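Local coordinates for peptidase C51 domain-containing protein (Streptococcus mutans, PDB 3L9A) that is of unknown function but, as the C-terminal domain of a phage-associated CHAP protein, probably belongs to a cell-wall amidase or peptidase, at residues R9-T15 and A30-P36; V44-Q48 and G84-H88; N16-F21 and A66-Q72. All coordinates share one frame. Numbering follows the deposited sequence.

Interaction 1: R9-T15 and A30-P36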
loop_
_atom_site.group_PDB
_atom_site.type_symbol
_atom_site.label_atom_id
_atom_site.label_comp_id
_atom_site.label_asym_id
_atom_site.label_seq_id
_atom_site.Cartn_x
_atom_site.Cartn_y
_atom_site.Cartn_z
ATOM N N ARG A 9 -1.692 6.831 -0.442
ATOM C CA ARG A 9 -1.314 6.888 -1.860
ATOM C C ARG A 9 -0.103 7.788 -2.106
ATOM O O ARG A 9 0.250 8.605 -1.268
ATOM C CB ARG A 9 -2.516 7.379 -2.700
ATOM C CG ARG A 9 -3.016 8.770 -2.402
ATOM C CD ARG A 9 -4.425 9.033 -2.955
ATOM N NE ARG A 9 -5.495 8.672 -2.021
ATOM C CZ ARG A 9 -6.427 7.745 -2.252
ATOM N NH1 ARG A 9 -6.439 7.070 -3.396
ATOM N NH2 ARG A 9 -7.362 7.493 -1.338
ATOM N N ASP A 10 0.534 7.622 -3.258
ATOM C CA ASP A 10 1.606 8.523 -3.648
ATOM C C ASP A 10 1.027 9.914 -3.951
ATOM O O ASP A 10 -0.141 10.043 -4.321
ATOM C CB ASP A 10 2.303 7.989 -4.897
ATOM C CG ASP A 10 2.968 6.637 -4.693
ATOM O OD1 ASP A 10 3.243 6.235 -3.536
ATOM O OD2 ASP A 10 3.238 5.979 -5.723
ATOM N N PHE A 11 1.848 10.946 -3.810
ATOM C CA PHE A 11 1.418 12.307 -4.133
ATOM C C PHE A 11 2.610 13.142 -4.546
ATOM O O PHE A 11 3.758 12.775 -4.276
ATOM C CB PHE A 11 0.650 12.963 -2.972
ATOM C CG PHE A 11 1.419 13.056 -1.665
ATOM C CD1 PHE A 11 2.172 14.182 -1.358
ATOM C CD2 PHE A 11 1.332 12.048 -0.715
ATOM C CE1 PHE A 11 2.833 14.298 -0.130
ATOM C CE2 PHE A 11 2.011 12.150 0.512
ATOM C CZ PHE A 11 2.747 13.281 0.798
ATOM N N PHE A 12 2.337 14.267 -5.202
ATOM C CA PHE A 12 3.379 15.234 -5.526
ATOM C C PHE A 12 3.316 16.444 -4.600
ATOM O O PHE A 12 2.229 16.874 -4.182
ATOM C CB PHE A 12 3.173 15.801 -6.934
ATOM C CG PHE A 12 3.516 14.873 -8.074
ATOM C CD1 PHE A 12 4.783 14.298 -8.198
ATOM C CD2 PHE A 12 2.585 14.659 -9.085
ATOM C CE1 PHE A 12 5.092 13.494 -9.306
ATOM C CE2 PHE A 12 2.892 13.864 -10.186
ATOM C CZ PHE A 12 4.142 13.285 -10.296
ATOM N N VAL A 13 4.486 17.017 -4.331
ATOM C CA VAL A 13 4.581 18.381 -3.815
ATOM C C VAL A 13 5.556 19.140 -4.709
ATOM O O VAL A 13 6.327 18.531 -5.454
ATOM C CB VAL A 13 5.025 18.454 -2.320
ATOM C CG1 VAL A 13 4.041 17.718 -1.422
ATOM C CG2 VAL A 13 6.431 17.932 -2.121
ATOM N N ILE A 14 5.512 20.469 -4.626
ATOM C CA ILE A 14 6.419 21.328 -5.392
ATOM C C ILE A 14 7.071 22.280 -4.408
ATOM O O ILE A 14 6.380 22.922 -3.626
ATOM C CB ILE A 14 5.693 22.121 -6.504
ATOM C CG1 ILE A 14 4.827 21.195 -7.360
ATOM C CG2 ILE A 14 6.709 22.867 -7.365
ATOM C CD1 ILE A 14 4.140 21.881 -8.524
ATOM N N THR A 15 8.398 22.373 -4.428
ATOM C CA THR A 15 9.080 23.235 -3.451
ATOM C C THR A 15 8.777 24.709 -3.699
ATOM O O THR A 15 8.715 25.162 -4.852
ATOM C CB THR A 15 10.586 23.020 -3.452
ATOM O OG1 THR A 15 11.096 23.402 -4.730
ATOM C CG2 THR A 15 10.934 21.559 -3.137
ATOM N N ALA A 30 10.990 22.480 -7.653
ATOM C CA ALA A 30 11.287 21.061 -7.790
ATOM C C ALA A 30 10.022 20.261 -7.486
ATOM O O ALA A 30 9.387 20.450 -6.445
ATOM C CB ALA A 30 12.390 20.662 -6.835
ATOM N N VAL A 31 9.648 19.372 -8.399
ATOM C CA VAL A 31 8.528 18.462 -8.183
ATOM C C VAL A 31 9.063 17.215 -7.494
ATOM O O VAL A 31 9.951 16.531 -8.021
ATOM C CB VAL A 31 7.809 18.116 -9.506
ATOM C CG1 VAL A 31 6.712 17.089 -9.275
ATOM C CG2 VAL A 31 7.255 19.401 -10.144
ATOM N N LEU A 32 8.531 16.955 -6.302
ATOM C CA LEU A 32 8.933 15.797 -5.519
ATOM C C LEU A 32 7.823 14.761 -5.531
ATOM O O LEU A 32 6.665 15.068 -5.206
ATOM C CB LEU A 32 9.246 16.204 -4.078
ATOM C CG LEU A 32 10.143 17.425 -3.889
ATOM C CD1 LEU A 32 10.479 17.604 -2.418
ATOM C CD2 LEU A 32 11.419 17.327 -4.731
ATOM N N HIS A 33 8.169 13.551 -5.957
ATOM C CA HIS A 33 7.261 12.418 -5.885
ATOM C C HIS A 33 7.403 11.799 -4.506
ATOM O O HIS A 33 8.504 11.399 -4.114
ATOM C CB HIS A 33 7.609 11.377 -6.942
ATOM C CG HIS A 33 6.667 10.216 -6.959
ATOM N ND1 HIS A 33 6.969 8.998 -6.386
ATOM C CD2 HIS A 33 5.406 10.102 -7.447
ATOM C CE1 HIS A 33 5.942 8.175 -6.551
ATOM N NE2 HIS A 33 4.987 8.816 -7.203
ATOM N N VAL A 34 6.292 11.727 -3.773
ATOM C CA VAL A 34 6.311 11.224 -2.405
ATOM C C VAL A 34 5.547 9.913 -2.345
ATOM O O VAL A 34 4.369 9.857 -2.707
ATOM C CB VAL A 34 5.684 12.233 -1.404
ATOM C CG1 VAL A 34 5.840 11.743 0.031
ATOM C CG2 VAL A 34 6.304 13.631 -1.561
ATOM N N SER A 35 6.222 8.863 -1.872
ATOM C CA SER A 35 5.600 7.559 -1.726
ATOM C C SER A 35 5.645 7.104 -0.273
ATOM O O SER A 35 6.647 6.558 0.176
ATOM C CB SER A 35 6.280 6.522 -2.620
ATOM O OG SER A 35 5.688 5.249 -2.393
ATOM N N PRO A 36 4.571 7.366 0.486
ATOM C CA PRO A 36 4.549 6.847 1.856
ATOM C C PRO A 36 4.745 5.333 1.943
ATOM O O PRO A 36 5.437 4.859 2.847
ATOM C CB PRO A 36 3.167 7.280 2.362
ATOM C CG PRO A 36 2.920 8.566 1.590
ATOM C CD PRO A 36 3.398 8.210 0.201
HETATM O O HOH W 1 2.963 7.142 -8.157
#

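Interaction 2: V44-Q48 and G84-H88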
loop_
_atom_site.group_PDB
_atom_site.type_symbol
_atom_site.label_atom_id
_atom_site.label_comp_id
_atom_site.label_asym_id
_atom_site.label_seq_id
_atom_site.Cartn_x
_atom_site.Cartn_y
_atom_site.Cartn_z
ATOM N N VAL A 44 11.828 14.485 -9.180
ATOM C CA VAL A 44 11.634 13.923 -10.513
ATOM C C VAL A 44 11.974 14.934 -11.593
ATOM O O VAL A 44 11.718 16.120 -11.438
ATOM C CB VAL A 44 10.179 13.391 -10.733
ATOM C CG1 VAL A 44 9.920 12.179 -9.856
ATOM C CG2 VAL A 44 9.112 14.481 -10.528
ATOM N N ILE A 45 12.533 14.456 -12.695
ATOM C CA ILE A 45 12.640 15.289 -13.889
ATOM C C ILE A 45 11.291 15.290 -14.619
ATOM O O ILE A 45 10.426 14.436 -14.361
ATOM C CB ILE A 45 13.796 14.851 -14.829
ATOM C CG1 ILE A 45 13.562 13.448 -15.407
ATOM C CG2 ILE A 45 15.144 14.965 -14.113
ATOM C CD1 ILE A 45 14.456 13.118 -16.609
ATOM N N ALA A 46 11.109 16.229 -15.543
ATOM C CA ALA A 46 9.806 16.367 -16.201
ATOM C C ALA A 46 9.329 15.071 -16.842
ATOM O O ALA A 46 8.150 14.709 -16.727
ATOM C CB ALA A 46 9.826 17.502 -17.229
ATOM N N ASP A 47 10.220 14.355 -17.520
ATOM C CA ASP A 47 9.797 13.118 -18.178
ATOM C C ASP A 47 9.314 12.076 -17.172
ATOM O O ASP A 47 8.408 11.286 -17.468
ATOM C CB ASP A 47 10.922 12.525 -19.035
ATOM C CG ASP A 47 11.116 13.248 -20.360
ATOM O OD1 ASP A 47 10.163 13.869 -20.871
ATOM O OD2 ASP A 47 12.237 13.172 -20.909
ATOM N N GLN A 48 9.936 12.047 -15.997
ATOM C CA GLN A 48 9.489 11.148 -14.932
ATOM C C GLN A 48 8.146 11.584 -14.338
ATOM O O GLN A 48 7.271 10.756 -14.099
ATOM C CB GLN A 48 10.538 11.059 -13.836
ATOM C CG GLN A 48 11.805 10.316 -14.236
ATOM C CD GLN A 48 12.839 10.352 -13.126
ATOM O OE1 GLN A 48 13.033 11.385 -12.486
ATOM N NE2 GLN A 48 13.492 9.223 -12.881
ATOM N N GLY A 84 17.442 13.179 -3.841
ATOM C CA GLY A 84 17.511 14.051 -5.018
ATOM C C GLY A 84 17.101 13.309 -6.273
ATOM O O GLY A 84 16.353 12.329 -6.216
ATOM N N LYS A 85 17.588 13.781 -7.414
ATOM C CA LYS A 85 17.291 13.141 -8.695
ATOM C C LYS A 85 18.006 11.812 -8.814
ATOM O O LYS A 85 19.051 11.595 -8.192
ATOM C CB LYS A 85 17.707 14.040 -9.856
ATOM C CG LYS A 85 16.945 15.346 -9.937
ATOM C CD LYS A 85 17.424 16.198 -11.100
ATOM C CE LYS A 85 16.613 17.471 -11.192
ATOM N NZ LYS A 85 17.111 18.441 -12.207
ATOM N N ASN A 86 17.457 10.908 -9.622
ATOM C CA ASN A 86 18.122 9.628 -9.846
ATOM C C ASN A 86 18.468 9.399 -11.307
ATOM O O ASN A 86 18.897 8.308 -11.671
ATOM C CB ASN A 86 17.339 8.457 -9.223
ATOM C CG ASN A 86 16.013 8.190 -9.905
ATOM O OD1 ASN A 86 15.605 8.876 -10.841
ATOM N ND2 ASN A 86 15.328 7.162 -9.424
ATOM N N VAL A 87 18.283 10.442 -12.116
ATOM C CA VAL A 87 18.708 10.496 -13.505
ATOM C C VAL A 87 19.220 11.922 -13.742
ATOM O O VAL A 87 18.995 12.822 -12.924
ATOM C CB VAL A 87 17.552 10.182 -14.486
ATOM C CG1 VAL A 87 17.092 8.733 -14.337
ATOM C CG2 VAL A 87 16.373 11.111 -14.271
ATOM N N HIS A 88 19.882 12.141 -14.870
ATOM C CA HIS A 88 20.351 13.482 -15.214
ATOM C C HIS A 88 19.191 14.428 -15.484
ATOM O O HIS A 88 19.263 15.617 -15.170
ATOM C CB HIS A 88 21.256 13.444 -16.441
ATOM C CG HIS A 88 22.541 12.721 -16.218
ATOM N ND1 HIS A 88 23.536 13.207 -15.396
ATOM C CD2 HIS A 88 22.999 11.550 -16.714
ATOM C CE1 HIS A 88 24.549 12.360 -15.391
ATOM N NE2 HIS A 88 24.252 11.349 -16.189
ATOM O OXT HIS A 88 18.167 14.024 -16.036
HETATM O O HOH W 2 15.207 12.181 -10.909
#

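Interaction 3: N16-F21 and A66-Q72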
loop_
_atom_site.group_PDB
_atom_site.type_symbol
_atom_site.label_atom_id
_atom_site.label_comp_id
_atom_site.label_asym_id
_atom_site.label_seq_id
_atom_site.Cartn_x
_atom_site.Cartn_y
_atom_site.Cartn_z
ATOM N N ASN A 16 8.602 25.454 -2.608
ATOM C CA ASN A 16 8.274 26.877 -2.692
ATOM C C ASN A 16 9.481 27.787 -2.910
ATOM O O ASN A 16 9.316 28.973 -3.191
ATOM C CB ASN A 16 7.517 27.336 -1.440
ATOM C CG ASN A 16 8.407 27.433 -0.205
ATOM O OD1 ASN A 16 9.506 26.883 -0.165
ATOM N ND2 ASN A 16 7.916 28.126 0.819
ATOM N N SER A 17 10.684 27.238 -2.752
ATOM C CA SER A 17 11.916 28.014 -2.852
ATOM C C SER A 17 13.059 27.013 -2.946
ATOM O O SER A 17 12.848 25.803 -2.842
ATOM C CB SER A 17 12.095 28.909 -1.616
ATOM O OG SER A 17 12.124 28.131 -0.431
ATOM N N GLU A 18 14.267 27.526 -3.146
ATOM C CA GLU A 18 15.473 26.721 -3.190
ATOM C C GLU A 18 15.979 26.476 -1.770
ATOM O O GLU A 18 16.135 27.424 -0.979
ATOM C CB GLU A 18 16.527 27.445 -4.031
ATOM C CG GLU A 18 17.850 26.708 -4.158
ATOM C CD GLU A 18 18.723 27.245 -5.276
ATOM O OE1 GLU A 18 19.951 27.097 -5.183
ATOM O OE2 GLU A 18 18.197 27.816 -6.259
ATOM N N TYR A 19 16.196 25.207 -1.430
ATOM C CA TYR A 19 16.671 24.866 -0.098
ATOM C C TYR A 19 17.250 23.469 -0.059
ATOM O O TYR A 19 17.004 22.662 -0.958
ATOM C CB TYR A 19 15.571 25.027 0.964
ATOM C CG TYR A 19 14.259 24.320 0.713
ATOM C CD1 TYR A 19 14.133 22.934 0.861
ATOM C CD2 TYR A 19 13.119 25.051 0.392
ATOM C CE1 TYR A 19 12.906 22.296 0.677
ATOM C CE2 TYR A 19 11.888 24.424 0.200
ATOM C CZ TYR A 19 11.791 23.043 0.353
ATOM O OH TYR A 19 10.575 22.400 0.195
ATOM N N THR A 20 18.014 23.197 0.999
ATOM C CA THR A 20 18.404 21.825 1.320
ATOM C C THR A 20 17.498 21.308 2.423
ATOM O O THR A 20 17.327 21.965 3.458
ATOM C CB THR A 20 19.857 21.761 1.815
ATOM O OG1 THR A 20 20.713 22.251 0.775
ATOM C CG2 THR A 20 20.267 20.338 2.180
ATOM N N PHE A 21 16.899 20.142 2.187
ATOM C CA PHE A 21 16.095 19.466 3.194
ATOM C C PHE A 21 16.612 18.043 3.333
ATOM O O PHE A 21 16.853 17.374 2.329
ATOM C CB PHE A 21 14.600 19.458 2.840
ATOM C CG PHE A 21 13.777 18.758 3.881
ATOM C CD1 PHE A 21 13.421 19.420 5.057
ATOM C CD2 PHE A 21 13.436 17.414 3.734
ATOM C CE1 PHE A 21 12.698 18.756 6.050
ATOM C CE2 PHE A 21 12.735 16.754 4.717
ATOM C CZ PHE A 21 12.358 17.421 5.875
ATOM N N ALA A 66 5.524 24.005 -1.188
ATOM C CA ALA A 66 5.988 23.262 -0.021
ATOM C C ALA A 66 7.272 23.853 0.544
ATOM O O ALA A 66 8.292 23.940 -0.151
ATOM C CB ALA A 66 6.200 21.796 -0.383
ATOM N N SER A 67 7.207 24.257 1.806
ATOM C CA SER A 67 8.356 24.781 2.539
ATOM C C SER A 67 9.082 23.609 3.212
ATOM O O SER A 67 8.553 22.494 3.288
ATOM C CB SER A 67 7.866 25.741 3.628
ATOM O OG SER A 67 7.157 24.973 4.582
ATOM N N PRO A 68 10.278 23.860 3.765
ATOM C CA PRO A 68 10.921 22.815 4.574
ATOM C C PRO A 68 10.035 22.303 5.716
ATOM O O PRO A 68 10.073 21.119 6.026
ATOM C CB PRO A 68 12.190 23.504 5.099
ATOM C CG PRO A 68 12.487 24.569 4.040
ATOM C CD PRO A 68 11.128 25.058 3.606
ATOM N N ALA A 69 9.239 23.177 6.334
ATOM C CA ALA A 69 8.346 22.748 7.419
ATOM C C ALA A 69 7.304 21.752 6.924
ATOM O O ALA A 69 6.927 20.823 7.645
ATOM C CB ALA A 69 7.675 23.946 8.082
ATOM N N PHE A 70 6.836 21.935 5.691
ATOM C CA PHE A 70 5.890 21.000 5.094
ATOM C C PHE A 70 6.549 19.632 4.873
ATOM O O PHE A 70 5.967 18.582 5.187
ATOM C CB PHE A 70 5.356 21.583 3.781
ATOM C CG PHE A 70 4.090 20.919 3.301
ATOM C CD1 PHE A 70 4.131 19.794 2.488
ATOM C CD2 PHE A 70 2.851 21.425 3.688
ATOM C CE1 PHE A 70 2.943 19.179 2.061
ATOM C CE2 PHE A 70 1.661 20.825 3.266
ATOM C CZ PHE A 70 1.707 19.702 2.462
ATOM N N LEU A 71 7.775 19.638 4.353
ATOM C CA LEU A 71 8.490 18.379 4.173
ATOM C C LEU A 71 8.751 17.680 5.510
ATOM O O LEU A 71 8.680 16.463 5.591
ATOM C CB LEU A 71 9.785 18.570 3.380
ATOM C CG LEU A 71 9.674 19.256 2.011
ATOM C CD1 LEU A 71 10.989 19.133 1.251
ATOM C CD2 LEU A 71 8.531 18.705 1.173
ATOM N N GLN A 72 9.008 18.456 6.561
ATOM C CA GLN A 72 9.216 17.877 7.882
ATOM C C GLN A 72 7.965 17.163 8.394
ATOM O O GLN A 72 8.069 16.123 9.033
ATOM C CB GLN A 72 9.706 18.940 8.872
ATOM C CG GLN A 72 10.016 18.383 10.276
ATOM C CD GLN A 72 11.113 17.329 10.268
ATOM O OE1 GLN A 72 11.964 17.314 9.378
ATOM N NE2 GLN A 72 11.107 16.446 11.267
#

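Interaction 1: R9-T15 and A30-P36
The Phe11 ring lies over the side chain of Val34: Val34 CB sits 3.8 Å from the ring centroid of Phe11, 16° off the normal, a CH-pi contact, and Phe11 CE2 reaches Pro36 CG at 3.9 Å. Val13 and Leu32 continue this face (Val13 CG2 to Leu32 CB, 3.8 Å), which helix 68-78 covers. Phe12, Ile14, Val31 and His33 project from the other face, where Glu49 and Ile52 of helix 46-55 pack on Phe12. There the edge of His33 points toward the face of Phe12 in an offset edge-to-face pair, centroids 5.8 Å apart and planes at 72°, while Phe12 CD1 touches Val31 CG1 at 3.6 Å. Between these layers strands 11-15 and 31-35 pair antiparallel. Phe11 and Val34 exchange two hydrogen bonds (Phe11 N to Val34 O, 3.0 Å; Val34 N to Phe11 O, 2.8 Å), Val13 and Leu32 do likewise, and Thr15 N donates to Ala30 O at 3.0 Å. At the other end Ser35 OG donates to Asp10 OD1 (2.9 Å), and water 1 joins Asp10 OD2 to His33 NE2; Asp10 OD2 also accepts from Met8 N of the second subunit. Mostly apolar side chains on both faces of a regularly bonded backbone imply a central strand pair of a two-sided core, with the polar cluster of Asp10, His33 and Ser35 at the end where the second subunit meets it.

Interaction 2: V44-Q48 and G84-H88
Direct polar contact rests on one hydrogen bond between side-chain amides: Gln48 NE2 donates to Asn86 OD1 at 3.0 Å with a nearly straight angle of 171°. Both amides also reach the second subunit, where Gln48 NE2 donates to the carboxylate of Glu76 and Asn86 ND2 bonds the backbone oxygen of the same Glu76. The other end of the Gln48 amide turns back on its own segment, Gln48 OE1 accepting from Ile45 N at 3.1 Å. Water-mediated contact runs alongside: water 2 lies 2.8 Å from Gln48 OE1 and accepts from Asn86 N (2.9 Å), bridging the helix side chain and the tail backbone. Apolar contact centres on Ile45, whose CD1 meets Val87 CG2 at 3.6 Å; Ile45 CG2 also lies 4.0 Å from Lys85 CD. In plain van der Waals proximity, Ile45 CG2 comes within 3.7 Å of His88 OXT, an oxygen of the terminal carboxylate. The charged end of Lys85 belongs to a cation-pi pair with Trp43. Ile45 is the N-cap residue of helix 46-55, and its backbone NH is taken up by the Gln48 side chain; the arrangement is that of an irregular C-terminal tail packed against a helix N-terminus at a subunit interface.

Interaction 3: N16-F21 and A66-Q72
This is an aromatic-to-helix contact at the side of the domain, where the 16-21 segment with its short strand 19-21 packs on the start of helix 68-78. Short strand and helix segment run nearly in the same direction, at 15°, with their axes 9.6 Å apart, a gap taken up by the rings of Tyr19 and Phe21 packed on Pro68 and Leu71. Pro68 CG lies over the face of Tyr19, 3.7 Å from the centroid of the Tyr19 ring and 8° off its normal; Leu71 CB covers the face of Phe21 in the same manner, at 3.6 Å from the centroid of the Phe21 ring and 9°. Both are CH-pi contacts, and Leu71 CD1 adds a touch at the edge of Tyr19, 3.7 Å from Tyr19 CE1. Ala66 O is the polar focus, accepting from Asn16 N at 2.9 Å and from Tyr19 OH at 2.8 Å. Ser67, next in sequence, is the N-cap: its OG accepts from Phe70 N at 3.2 Å. Around the contact, strand 19-21 pairs antiparallel with strand 24-26, Phe21 meets Phe82 of strand 81-83 edge-to-face, and Leu71 and Phe70 rest on Val13 of strand 11-15, while Phe70 also meets Phe51 of the third subunit.

In the fold
Interaction 1 is the buried one, centred about 3 Å from the centre of the chain; interaction 3 is partly buried and interaction 2 lies at the surface. Chemistry follows place: regular backbone pairing with apolar layers in the core, CH-pi contacts and a shared carbonyl acceptor in interaction 3, side-chain amides and water beside one apolar Ile45-Val87 pair in interaction 2. Interaction 1 touches both others, through probable hydrogen bonds Val31 O to Val44 N (3.0 Å) and Ile14 O to Ala66 N (2.8 Å). Leu71 reaches Val13 and Leu32, so helix 68-78 serves interactions 1 and 3. Interactions 2 and 3 stay about 7 Å apart at their nearest atoms. Interactions 1 and 2 both meet the second subunit.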